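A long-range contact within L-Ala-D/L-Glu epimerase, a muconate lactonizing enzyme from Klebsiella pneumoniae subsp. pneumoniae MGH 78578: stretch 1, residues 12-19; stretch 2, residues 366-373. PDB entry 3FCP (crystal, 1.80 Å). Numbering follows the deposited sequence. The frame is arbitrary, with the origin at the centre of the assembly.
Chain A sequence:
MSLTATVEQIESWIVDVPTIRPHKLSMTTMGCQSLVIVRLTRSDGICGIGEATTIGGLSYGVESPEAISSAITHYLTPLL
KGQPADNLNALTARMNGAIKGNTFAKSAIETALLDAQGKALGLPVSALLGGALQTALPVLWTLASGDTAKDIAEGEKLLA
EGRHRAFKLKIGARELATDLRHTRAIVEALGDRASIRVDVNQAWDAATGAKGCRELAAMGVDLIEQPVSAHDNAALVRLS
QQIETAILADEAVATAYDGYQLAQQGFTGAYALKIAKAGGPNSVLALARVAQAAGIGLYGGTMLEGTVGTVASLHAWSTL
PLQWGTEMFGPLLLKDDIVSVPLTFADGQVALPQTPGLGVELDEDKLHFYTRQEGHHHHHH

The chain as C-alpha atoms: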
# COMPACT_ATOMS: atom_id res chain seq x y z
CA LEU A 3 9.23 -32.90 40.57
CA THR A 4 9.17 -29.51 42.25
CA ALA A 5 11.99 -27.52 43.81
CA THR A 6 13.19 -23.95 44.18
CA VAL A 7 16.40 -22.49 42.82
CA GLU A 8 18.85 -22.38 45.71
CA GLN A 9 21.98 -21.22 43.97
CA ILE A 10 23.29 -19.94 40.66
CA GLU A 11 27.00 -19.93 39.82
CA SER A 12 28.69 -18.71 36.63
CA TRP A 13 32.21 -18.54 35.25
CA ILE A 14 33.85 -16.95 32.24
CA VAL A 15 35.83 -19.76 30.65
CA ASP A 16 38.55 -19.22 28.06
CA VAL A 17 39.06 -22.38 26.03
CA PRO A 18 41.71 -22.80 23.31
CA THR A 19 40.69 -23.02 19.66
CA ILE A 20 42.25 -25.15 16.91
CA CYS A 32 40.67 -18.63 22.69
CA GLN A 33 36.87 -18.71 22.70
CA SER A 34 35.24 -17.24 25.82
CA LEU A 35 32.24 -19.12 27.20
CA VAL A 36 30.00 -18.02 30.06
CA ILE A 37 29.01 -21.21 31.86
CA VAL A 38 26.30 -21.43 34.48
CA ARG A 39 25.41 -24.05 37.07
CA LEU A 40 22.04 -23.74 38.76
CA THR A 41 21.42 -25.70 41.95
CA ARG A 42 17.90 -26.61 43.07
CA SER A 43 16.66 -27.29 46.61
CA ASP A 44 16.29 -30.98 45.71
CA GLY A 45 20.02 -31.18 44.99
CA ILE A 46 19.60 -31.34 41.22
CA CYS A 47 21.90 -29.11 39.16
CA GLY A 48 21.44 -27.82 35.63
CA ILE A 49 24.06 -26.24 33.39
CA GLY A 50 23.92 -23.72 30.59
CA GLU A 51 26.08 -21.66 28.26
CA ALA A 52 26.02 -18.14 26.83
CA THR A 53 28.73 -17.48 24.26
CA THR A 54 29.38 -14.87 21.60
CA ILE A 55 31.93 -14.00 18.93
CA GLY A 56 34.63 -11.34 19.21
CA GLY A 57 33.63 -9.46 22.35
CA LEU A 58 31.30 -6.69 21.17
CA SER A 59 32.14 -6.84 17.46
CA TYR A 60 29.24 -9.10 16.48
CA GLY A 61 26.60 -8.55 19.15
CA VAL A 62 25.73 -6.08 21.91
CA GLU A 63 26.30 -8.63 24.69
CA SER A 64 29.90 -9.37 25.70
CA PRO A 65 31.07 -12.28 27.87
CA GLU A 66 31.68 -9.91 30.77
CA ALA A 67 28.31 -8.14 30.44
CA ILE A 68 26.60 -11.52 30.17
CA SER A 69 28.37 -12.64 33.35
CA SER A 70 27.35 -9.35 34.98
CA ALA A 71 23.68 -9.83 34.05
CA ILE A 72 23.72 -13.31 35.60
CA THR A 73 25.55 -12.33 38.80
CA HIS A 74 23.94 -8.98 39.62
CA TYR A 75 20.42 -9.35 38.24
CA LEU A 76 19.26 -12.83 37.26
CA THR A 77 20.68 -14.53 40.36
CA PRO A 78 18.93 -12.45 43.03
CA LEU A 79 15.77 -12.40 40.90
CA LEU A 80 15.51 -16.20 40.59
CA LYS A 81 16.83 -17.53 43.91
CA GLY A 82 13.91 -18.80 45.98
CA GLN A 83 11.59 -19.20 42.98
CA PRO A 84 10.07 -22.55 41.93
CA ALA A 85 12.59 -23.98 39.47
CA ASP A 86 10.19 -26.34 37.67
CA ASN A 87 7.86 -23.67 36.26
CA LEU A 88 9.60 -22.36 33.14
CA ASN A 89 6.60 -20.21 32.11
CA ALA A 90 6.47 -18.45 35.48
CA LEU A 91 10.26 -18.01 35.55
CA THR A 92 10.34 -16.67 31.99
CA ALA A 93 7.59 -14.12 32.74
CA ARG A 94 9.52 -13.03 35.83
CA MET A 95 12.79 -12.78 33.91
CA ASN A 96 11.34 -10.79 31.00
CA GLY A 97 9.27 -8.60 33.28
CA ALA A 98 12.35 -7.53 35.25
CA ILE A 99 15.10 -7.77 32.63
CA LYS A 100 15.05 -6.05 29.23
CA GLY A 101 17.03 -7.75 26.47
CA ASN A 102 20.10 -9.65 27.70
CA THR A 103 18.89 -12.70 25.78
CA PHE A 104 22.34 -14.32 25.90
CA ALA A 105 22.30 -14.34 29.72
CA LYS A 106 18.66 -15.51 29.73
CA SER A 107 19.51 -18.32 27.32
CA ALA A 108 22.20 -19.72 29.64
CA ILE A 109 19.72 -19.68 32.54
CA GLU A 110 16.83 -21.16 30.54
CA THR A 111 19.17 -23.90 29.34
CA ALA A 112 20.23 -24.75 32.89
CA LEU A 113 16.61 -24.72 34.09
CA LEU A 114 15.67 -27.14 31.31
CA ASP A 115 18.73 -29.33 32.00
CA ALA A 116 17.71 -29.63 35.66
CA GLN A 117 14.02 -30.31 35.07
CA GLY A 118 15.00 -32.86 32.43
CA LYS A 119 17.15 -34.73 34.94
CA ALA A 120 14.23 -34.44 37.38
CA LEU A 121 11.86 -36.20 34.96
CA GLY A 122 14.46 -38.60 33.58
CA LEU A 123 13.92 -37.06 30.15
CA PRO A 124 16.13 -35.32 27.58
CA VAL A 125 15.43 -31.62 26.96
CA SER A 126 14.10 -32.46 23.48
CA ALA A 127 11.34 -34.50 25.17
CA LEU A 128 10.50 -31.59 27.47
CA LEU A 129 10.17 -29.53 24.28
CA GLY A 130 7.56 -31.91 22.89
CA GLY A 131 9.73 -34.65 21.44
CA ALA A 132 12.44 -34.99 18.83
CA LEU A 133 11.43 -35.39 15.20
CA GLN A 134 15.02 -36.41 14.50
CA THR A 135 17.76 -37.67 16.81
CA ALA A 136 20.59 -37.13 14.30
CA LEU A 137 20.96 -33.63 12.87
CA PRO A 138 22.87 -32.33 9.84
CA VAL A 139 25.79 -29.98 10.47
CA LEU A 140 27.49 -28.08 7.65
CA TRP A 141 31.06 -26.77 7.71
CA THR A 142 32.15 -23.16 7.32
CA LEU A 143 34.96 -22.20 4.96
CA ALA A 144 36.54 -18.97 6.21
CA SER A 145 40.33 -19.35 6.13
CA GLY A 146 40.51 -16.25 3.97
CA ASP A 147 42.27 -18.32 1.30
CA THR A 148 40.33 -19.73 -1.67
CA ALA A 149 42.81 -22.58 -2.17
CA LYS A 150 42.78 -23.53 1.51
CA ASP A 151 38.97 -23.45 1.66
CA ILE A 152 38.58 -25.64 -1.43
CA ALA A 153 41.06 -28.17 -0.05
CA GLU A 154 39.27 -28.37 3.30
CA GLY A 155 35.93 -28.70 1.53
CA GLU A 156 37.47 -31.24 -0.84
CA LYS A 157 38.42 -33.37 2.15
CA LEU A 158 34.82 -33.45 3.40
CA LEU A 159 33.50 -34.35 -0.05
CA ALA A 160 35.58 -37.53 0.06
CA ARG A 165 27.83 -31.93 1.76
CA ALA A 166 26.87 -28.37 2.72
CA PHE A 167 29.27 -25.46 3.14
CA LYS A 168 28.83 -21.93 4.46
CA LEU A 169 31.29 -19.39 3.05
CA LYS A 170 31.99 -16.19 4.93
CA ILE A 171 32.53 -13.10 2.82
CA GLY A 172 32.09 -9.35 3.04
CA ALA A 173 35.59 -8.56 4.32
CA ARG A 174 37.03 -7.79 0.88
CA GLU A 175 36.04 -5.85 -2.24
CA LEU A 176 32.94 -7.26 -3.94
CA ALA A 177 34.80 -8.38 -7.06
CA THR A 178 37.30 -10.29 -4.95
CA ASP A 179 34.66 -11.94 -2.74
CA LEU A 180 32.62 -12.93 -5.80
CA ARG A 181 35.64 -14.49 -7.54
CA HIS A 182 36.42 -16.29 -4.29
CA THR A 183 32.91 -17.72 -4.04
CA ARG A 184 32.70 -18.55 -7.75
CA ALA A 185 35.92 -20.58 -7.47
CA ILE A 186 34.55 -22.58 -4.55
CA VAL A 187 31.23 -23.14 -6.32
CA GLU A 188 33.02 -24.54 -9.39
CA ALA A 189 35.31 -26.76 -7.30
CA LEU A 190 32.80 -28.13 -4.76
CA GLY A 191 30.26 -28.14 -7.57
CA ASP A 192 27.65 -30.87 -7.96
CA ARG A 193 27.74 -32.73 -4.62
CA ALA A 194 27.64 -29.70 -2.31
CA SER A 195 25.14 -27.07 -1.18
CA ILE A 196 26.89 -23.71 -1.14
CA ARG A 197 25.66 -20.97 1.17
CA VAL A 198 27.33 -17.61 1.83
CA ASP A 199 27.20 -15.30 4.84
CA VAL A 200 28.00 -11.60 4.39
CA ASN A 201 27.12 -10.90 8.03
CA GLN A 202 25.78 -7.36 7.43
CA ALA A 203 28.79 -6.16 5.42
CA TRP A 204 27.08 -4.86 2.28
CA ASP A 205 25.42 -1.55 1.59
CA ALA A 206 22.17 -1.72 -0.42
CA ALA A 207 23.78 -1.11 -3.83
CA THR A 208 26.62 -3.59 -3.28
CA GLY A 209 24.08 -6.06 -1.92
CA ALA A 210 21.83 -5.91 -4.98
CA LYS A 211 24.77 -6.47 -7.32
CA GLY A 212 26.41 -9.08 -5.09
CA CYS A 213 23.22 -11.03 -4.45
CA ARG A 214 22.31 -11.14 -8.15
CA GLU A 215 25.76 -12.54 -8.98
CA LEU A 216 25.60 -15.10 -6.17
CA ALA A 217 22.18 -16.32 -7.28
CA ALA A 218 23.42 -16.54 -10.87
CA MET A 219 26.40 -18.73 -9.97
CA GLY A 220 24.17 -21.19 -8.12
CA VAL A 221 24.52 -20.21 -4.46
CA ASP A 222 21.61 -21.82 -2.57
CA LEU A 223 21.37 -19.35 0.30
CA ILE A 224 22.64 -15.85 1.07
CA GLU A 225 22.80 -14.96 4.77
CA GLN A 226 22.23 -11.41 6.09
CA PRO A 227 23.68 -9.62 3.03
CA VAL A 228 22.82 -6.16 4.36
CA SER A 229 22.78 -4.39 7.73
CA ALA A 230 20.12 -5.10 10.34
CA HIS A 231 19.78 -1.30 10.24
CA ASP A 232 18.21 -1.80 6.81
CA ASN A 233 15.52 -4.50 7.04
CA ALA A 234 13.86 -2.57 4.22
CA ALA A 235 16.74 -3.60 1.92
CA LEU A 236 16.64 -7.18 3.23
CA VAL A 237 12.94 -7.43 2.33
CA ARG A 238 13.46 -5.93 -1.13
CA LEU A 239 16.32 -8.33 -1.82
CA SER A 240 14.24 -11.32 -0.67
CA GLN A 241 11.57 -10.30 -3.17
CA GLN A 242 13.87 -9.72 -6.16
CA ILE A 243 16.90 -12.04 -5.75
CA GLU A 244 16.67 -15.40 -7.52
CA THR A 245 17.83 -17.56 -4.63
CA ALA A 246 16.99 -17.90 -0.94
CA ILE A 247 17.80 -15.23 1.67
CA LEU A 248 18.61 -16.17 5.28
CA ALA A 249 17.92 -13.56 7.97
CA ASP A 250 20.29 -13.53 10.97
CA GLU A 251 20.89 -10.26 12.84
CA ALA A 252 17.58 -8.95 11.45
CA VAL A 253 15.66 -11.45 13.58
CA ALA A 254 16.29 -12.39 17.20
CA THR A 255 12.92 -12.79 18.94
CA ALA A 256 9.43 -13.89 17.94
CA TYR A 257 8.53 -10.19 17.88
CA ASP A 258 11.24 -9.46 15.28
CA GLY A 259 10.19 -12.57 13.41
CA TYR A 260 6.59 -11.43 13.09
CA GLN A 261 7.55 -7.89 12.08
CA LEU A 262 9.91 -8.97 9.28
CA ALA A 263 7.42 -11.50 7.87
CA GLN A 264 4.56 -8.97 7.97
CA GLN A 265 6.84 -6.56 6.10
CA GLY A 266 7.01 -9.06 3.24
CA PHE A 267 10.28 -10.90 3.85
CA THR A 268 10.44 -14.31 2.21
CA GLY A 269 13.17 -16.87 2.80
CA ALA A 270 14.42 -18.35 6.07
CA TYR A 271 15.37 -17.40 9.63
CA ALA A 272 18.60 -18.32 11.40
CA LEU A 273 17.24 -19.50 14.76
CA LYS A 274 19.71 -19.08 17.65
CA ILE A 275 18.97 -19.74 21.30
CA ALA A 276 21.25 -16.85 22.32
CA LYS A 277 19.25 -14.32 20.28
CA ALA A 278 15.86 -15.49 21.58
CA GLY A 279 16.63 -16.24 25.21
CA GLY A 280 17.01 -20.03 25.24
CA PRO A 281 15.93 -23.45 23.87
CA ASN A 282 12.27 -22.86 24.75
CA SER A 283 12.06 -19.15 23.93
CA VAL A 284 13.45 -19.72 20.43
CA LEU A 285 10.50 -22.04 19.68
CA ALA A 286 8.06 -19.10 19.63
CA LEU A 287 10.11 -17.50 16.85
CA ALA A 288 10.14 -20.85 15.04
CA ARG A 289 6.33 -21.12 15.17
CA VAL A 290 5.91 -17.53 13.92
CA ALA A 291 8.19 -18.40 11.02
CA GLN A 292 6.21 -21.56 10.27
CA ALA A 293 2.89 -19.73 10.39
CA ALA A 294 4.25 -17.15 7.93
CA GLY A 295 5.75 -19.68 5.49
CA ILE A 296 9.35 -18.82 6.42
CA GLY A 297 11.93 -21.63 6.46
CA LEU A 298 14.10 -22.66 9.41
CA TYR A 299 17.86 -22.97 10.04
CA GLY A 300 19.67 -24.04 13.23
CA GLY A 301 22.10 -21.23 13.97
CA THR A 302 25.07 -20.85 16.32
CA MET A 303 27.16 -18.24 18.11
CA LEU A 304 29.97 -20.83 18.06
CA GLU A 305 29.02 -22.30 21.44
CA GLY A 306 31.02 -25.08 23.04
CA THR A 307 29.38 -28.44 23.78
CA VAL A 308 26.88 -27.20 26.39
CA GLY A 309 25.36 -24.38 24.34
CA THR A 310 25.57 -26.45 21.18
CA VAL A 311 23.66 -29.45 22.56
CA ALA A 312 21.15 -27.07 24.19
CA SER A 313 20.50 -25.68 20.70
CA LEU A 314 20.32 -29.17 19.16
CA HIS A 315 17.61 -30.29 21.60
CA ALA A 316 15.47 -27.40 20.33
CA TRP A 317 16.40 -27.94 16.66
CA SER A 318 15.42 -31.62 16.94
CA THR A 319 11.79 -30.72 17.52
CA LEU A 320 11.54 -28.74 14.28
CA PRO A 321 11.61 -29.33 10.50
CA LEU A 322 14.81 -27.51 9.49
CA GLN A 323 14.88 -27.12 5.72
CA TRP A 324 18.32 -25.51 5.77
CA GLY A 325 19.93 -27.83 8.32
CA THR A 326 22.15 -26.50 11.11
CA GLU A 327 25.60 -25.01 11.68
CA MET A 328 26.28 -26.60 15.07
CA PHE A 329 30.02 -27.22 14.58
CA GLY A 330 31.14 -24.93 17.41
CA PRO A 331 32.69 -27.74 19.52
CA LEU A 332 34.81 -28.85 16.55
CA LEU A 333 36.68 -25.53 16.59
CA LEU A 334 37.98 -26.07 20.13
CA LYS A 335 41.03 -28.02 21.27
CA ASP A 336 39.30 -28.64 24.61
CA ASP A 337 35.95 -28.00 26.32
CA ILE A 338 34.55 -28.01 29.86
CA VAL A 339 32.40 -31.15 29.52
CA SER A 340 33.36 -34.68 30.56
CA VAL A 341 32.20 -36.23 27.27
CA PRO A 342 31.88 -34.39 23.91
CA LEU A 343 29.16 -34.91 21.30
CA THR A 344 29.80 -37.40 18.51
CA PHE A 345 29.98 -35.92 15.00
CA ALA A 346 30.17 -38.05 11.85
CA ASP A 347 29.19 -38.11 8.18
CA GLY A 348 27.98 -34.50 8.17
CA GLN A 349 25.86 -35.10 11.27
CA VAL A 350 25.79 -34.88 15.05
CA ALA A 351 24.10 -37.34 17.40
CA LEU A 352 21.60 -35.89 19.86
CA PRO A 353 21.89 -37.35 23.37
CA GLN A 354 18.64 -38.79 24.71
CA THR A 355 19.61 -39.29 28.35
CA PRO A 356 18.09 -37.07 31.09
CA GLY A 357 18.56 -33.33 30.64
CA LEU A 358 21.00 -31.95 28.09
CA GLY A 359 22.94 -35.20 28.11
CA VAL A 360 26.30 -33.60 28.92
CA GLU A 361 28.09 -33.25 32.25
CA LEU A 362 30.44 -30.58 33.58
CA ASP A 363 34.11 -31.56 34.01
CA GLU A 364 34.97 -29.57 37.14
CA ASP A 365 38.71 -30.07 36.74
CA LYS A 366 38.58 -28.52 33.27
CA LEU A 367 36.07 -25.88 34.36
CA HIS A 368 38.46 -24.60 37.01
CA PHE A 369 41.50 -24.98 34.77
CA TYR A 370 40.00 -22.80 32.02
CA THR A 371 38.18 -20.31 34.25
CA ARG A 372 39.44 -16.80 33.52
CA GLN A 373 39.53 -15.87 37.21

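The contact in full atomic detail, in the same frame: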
# COMPACT_ATOMS: atom_id res chain seq x y z
N SER A 12 28.32 -18.94 38.02
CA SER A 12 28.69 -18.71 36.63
C SER A 12 30.17 -18.39 36.57
O SER A 12 30.74 -17.83 37.50
CB SER A 12 27.85 -17.58 36.01
OG SER A 12 28.15 -16.32 36.57
N TRP A 13 30.79 -18.76 35.46
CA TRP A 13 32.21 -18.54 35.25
C TRP A 13 32.46 -18.15 33.81
O TRP A 13 31.75 -18.60 32.91
CB TRP A 13 33.00 -19.82 35.49
CG TRP A 13 32.75 -20.51 36.79
CD1 TRP A 13 33.47 -20.39 37.94
CD2 TRP A 13 31.75 -21.50 37.06
NE1 TRP A 13 32.99 -21.24 38.91
CE2 TRP A 13 31.93 -21.93 38.39
CE3 TRP A 13 30.71 -22.06 36.29
CZ2 TRP A 13 31.11 -22.91 38.98
CZ3 TRP A 13 29.90 -23.03 36.88
CH2 TRP A 13 30.10 -23.44 38.21
N ILE A 14 33.47 -17.31 33.59
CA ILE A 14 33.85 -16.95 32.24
C ILE A 14 34.98 -17.94 31.99
O ILE A 14 35.96 -17.97 32.74
CB ILE A 14 34.39 -15.52 32.13
CG1 ILE A 14 33.27 -14.51 32.39
CG2 ILE A 14 34.98 -15.31 30.74
CD1 ILE A 14 33.69 -13.05 32.26
N VAL A 15 34.83 -18.75 30.97
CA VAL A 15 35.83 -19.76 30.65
C VAL A 15 36.48 -19.48 29.30
O VAL A 15 35.79 -19.27 28.31
CB VAL A 15 35.18 -21.15 30.60
CG1 VAL A 15 36.23 -22.21 30.36
CG2 VAL A 15 34.45 -21.42 31.90
N ASP A 16 37.80 -19.46 29.29
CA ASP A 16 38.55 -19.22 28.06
C ASP A 16 39.16 -20.54 27.62
O ASP A 16 40.10 -21.03 28.25
CB ASP A 16 39.64 -18.16 28.27
CG ASP A 16 39.07 -16.81 28.64
OD1 ASP A 16 38.09 -16.38 28.00
OD2 ASP A 16 39.60 -16.17 29.57
N VAL A 17 38.60 -21.11 26.56
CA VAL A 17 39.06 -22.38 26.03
C VAL A 17 39.81 -22.15 24.73
O VAL A 17 39.43 -21.31 23.92
CB VAL A 17 37.88 -23.34 25.78
CG1 VAL A 17 37.22 -23.70 27.10
CG2 VAL A 17 36.86 -22.69 24.85
N PRO A 18 40.90 -22.91 24.52
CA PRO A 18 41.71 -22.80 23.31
C PRO A 18 41.02 -23.33 22.05
O PRO A 18 40.30 -24.32 22.10
CB PRO A 18 42.96 -23.60 23.67
CG PRO A 18 42.39 -24.70 24.50
CD PRO A 18 41.44 -23.95 25.42
N THR A 19 41.25 -22.64 20.94
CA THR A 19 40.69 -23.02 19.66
C THR A 19 41.76 -23.74 18.83
O THR A 19 42.95 -23.65 19.13
CB THR A 19 40.23 -21.79 18.88
OG1 THR A 19 41.37 -20.97 18.60
CG2 THR A 19 39.22 -20.99 19.69
N LYS A 366 38.37 -29.37 34.43
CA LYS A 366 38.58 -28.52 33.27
C LYS A 366 37.94 -27.15 33.50
O LYS A 366 38.53 -26.11 33.16
CB LYS A 366 37.98 -29.17 32.02
CG LYS A 366 38.84 -30.27 31.42
CD LYS A 366 38.28 -30.73 30.10
CE LYS A 366 39.23 -31.67 29.37
NZ LYS A 366 39.56 -32.85 30.20
N LEU A 367 36.75 -27.13 34.09
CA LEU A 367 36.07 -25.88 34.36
C LEU A 367 37.00 -24.93 35.10
O LEU A 367 37.20 -23.79 34.68
CB LEU A 367 34.82 -26.11 35.20
CG LEU A 367 34.07 -24.83 35.61
CD1 LEU A 367 33.58 -24.09 34.36
CD2 LEU A 367 32.89 -25.19 36.51
N HIS A 368 37.56 -25.41 36.20
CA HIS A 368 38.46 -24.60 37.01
C HIS A 368 39.75 -24.26 36.27
O HIS A 368 40.25 -23.14 36.36
CB HIS A 368 38.77 -25.31 38.33
CG HIS A 368 37.55 -25.60 39.16
ND1 HIS A 368 36.63 -24.62 39.49
CD2 HIS A 368 37.09 -26.74 39.71
CE1 HIS A 368 35.66 -25.15 40.21
NE2 HIS A 368 35.92 -26.44 40.36
N PHE A 369 40.27 -25.21 35.51
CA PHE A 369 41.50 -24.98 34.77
C PHE A 369 41.34 -23.83 33.77
O PHE A 369 42.20 -22.96 33.68
CB PHE A 369 41.92 -26.24 34.02
CG PHE A 369 43.25 -26.13 33.32
CD1 PHE A 369 44.44 -26.11 34.04
CD2 PHE A 369 43.31 -26.01 31.93
CE1 PHE A 369 45.67 -25.99 33.40
CE2 PHE A 369 44.53 -25.89 31.28
CZ PHE A 369 45.72 -25.88 32.01
N TYR A 370 40.24 -23.83 33.03
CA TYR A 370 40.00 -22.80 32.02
C TYR A 370 39.28 -21.54 32.49
O TYR A 370 39.11 -20.60 31.71
CB TYR A 370 39.25 -23.41 30.83
CG TYR A 370 40.06 -24.44 30.08
CD1 TYR A 370 41.25 -24.10 29.43
CD2 TYR A 370 39.65 -25.78 30.02
CE1 TYR A 370 42.01 -25.05 28.76
CE2 TYR A 370 40.40 -26.74 29.35
CZ TYR A 370 41.58 -26.37 28.72
OH TYR A 370 42.33 -27.31 28.04
N THR A 371 38.86 -21.49 33.75
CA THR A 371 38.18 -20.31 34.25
C THR A 371 39.13 -19.12 34.16
O THR A 371 40.30 -19.22 34.55
CB THR A 371 37.74 -20.48 35.72
OG1 THR A 371 36.74 -21.50 35.80
CG2 THR A 371 37.15 -19.17 36.25
N ARG A 372 38.63 -18.00 33.65
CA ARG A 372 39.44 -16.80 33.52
C ARG A 372 40.00 -16.34 34.86
O ARG A 372 41.19 -16.05 34.99
CB ARG A 372 38.61 -15.67 32.90
CG ARG A 372 39.38 -14.39 32.67
CD ARG A 372 38.55 -13.37 31.91
NE ARG A 372 38.20 -13.83 30.57
CZ ARG A 372 37.52 -13.11 29.69
NH1 ARG A 372 37.11 -11.89 30.00
NH2 ARG A 372 37.25 -13.62 28.49
N GLN A 373 39.13 -16.28 35.87
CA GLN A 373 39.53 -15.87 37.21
C GLN A 373 38.51 -16.28 38.26
O GLN A 373 38.88 -17.05 39.18
CB GLN A 373 39.73 -14.35 37.27
CG GLN A 373 39.89 -13.81 38.68
CD GLN A 373 39.94 -12.30 38.73
OE1 GLN A 373 40.94 -11.68 38.33
NE2 GLN A 373 38.86 -11.69 39.21

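Packing of an N-terminal strand (12-17) against the last helical turn and the tail that follows it (366-373), partners at least 352 residues apart in sequence. The strand and the helix axis cross almost at right angles, 83°, and come within 7.7 Å of each other; about 590 Å², both sides summed, is buried between the two stretches. Beyond the helical turn the chain meets the strand edge at a single beta bridge, Val 15 with Thr 371, where the CA atoms of the two residues lie 4.3 Å apart. Two backbone hydrogen bonds clamp this point: Arg 372 N donates a hydrogen bond to Ile 14 O (2.8 Å, nearly straight at 177°), and Asp 16 N donates one to Tyr 370 O (3.0 Å, 159°). The same two carbonyls receive CA-H...O contacts, Thr 371 CA to Ile 14 O at 3.6 Å and Val 15 CA to Tyr 370 O at 3.5 Å, so the backbones lie close with no side chain wedged between them at the bridge. Thr 371 points its CB away from the strand, while its CA faces Ile 14 O; its hydroxyl turns back to its own helical turn, Thr 371 OG1 donating to Leu 367 O at 2.6 Å.

Leu 367 is the bump that fills the hollow between Trp 13 and Val 15. Its CD2 methyl sits squarely over one face of the indole, 3.5 Å from the centroid of the six-membered ring of Trp 13 and only 5° off the ring normal, a CH-pi contact. Its other methyl meets the valine, Leu 367 CD1 to Val 15 CG2 at 3.7 Å. The two branches of Val 15 are likewise shared out: while CG2 faces the leucine, Val 15 CG1 presses on Tyr 370 CB at 3.3 Å, a tight fit at the base of the tyrosine side chain.

From there Tyr 370, with the largest area covered by the opposite stretch of any residue here, runs its ring along the later part of the strand. Val 17 CG1 approaches Tyr 370 CG at 4.2 Å, a looser touch, and Pro 18 CD reaches Tyr 370 CE1 at 3.6 Å. Val 15, Val 17 and Pro 18 thus form a stepped apolar surface beside the ring, all meeting it obliquely. The ring's hydroxyl is hydrogen-bonded elsewhere in the structure.

Arg 372 closes the contact with an extended side chain, chi1 and chi2 both t, before chi3 turns to m. The guanidinium lies with one face over Ile 14, whose CG2 is 3.5 Å from Arg 372 CZ, and its edge meets the carboxylate of Asp 16 in a two-pronged salt bridge: Arg 372 NE to Asp 16 OD2 and Arg 372 NH2 to Asp 16 OD1, each 2.9 Å. The flat cation therefore covers a methyl with its face and spends its hydrogens at its rim.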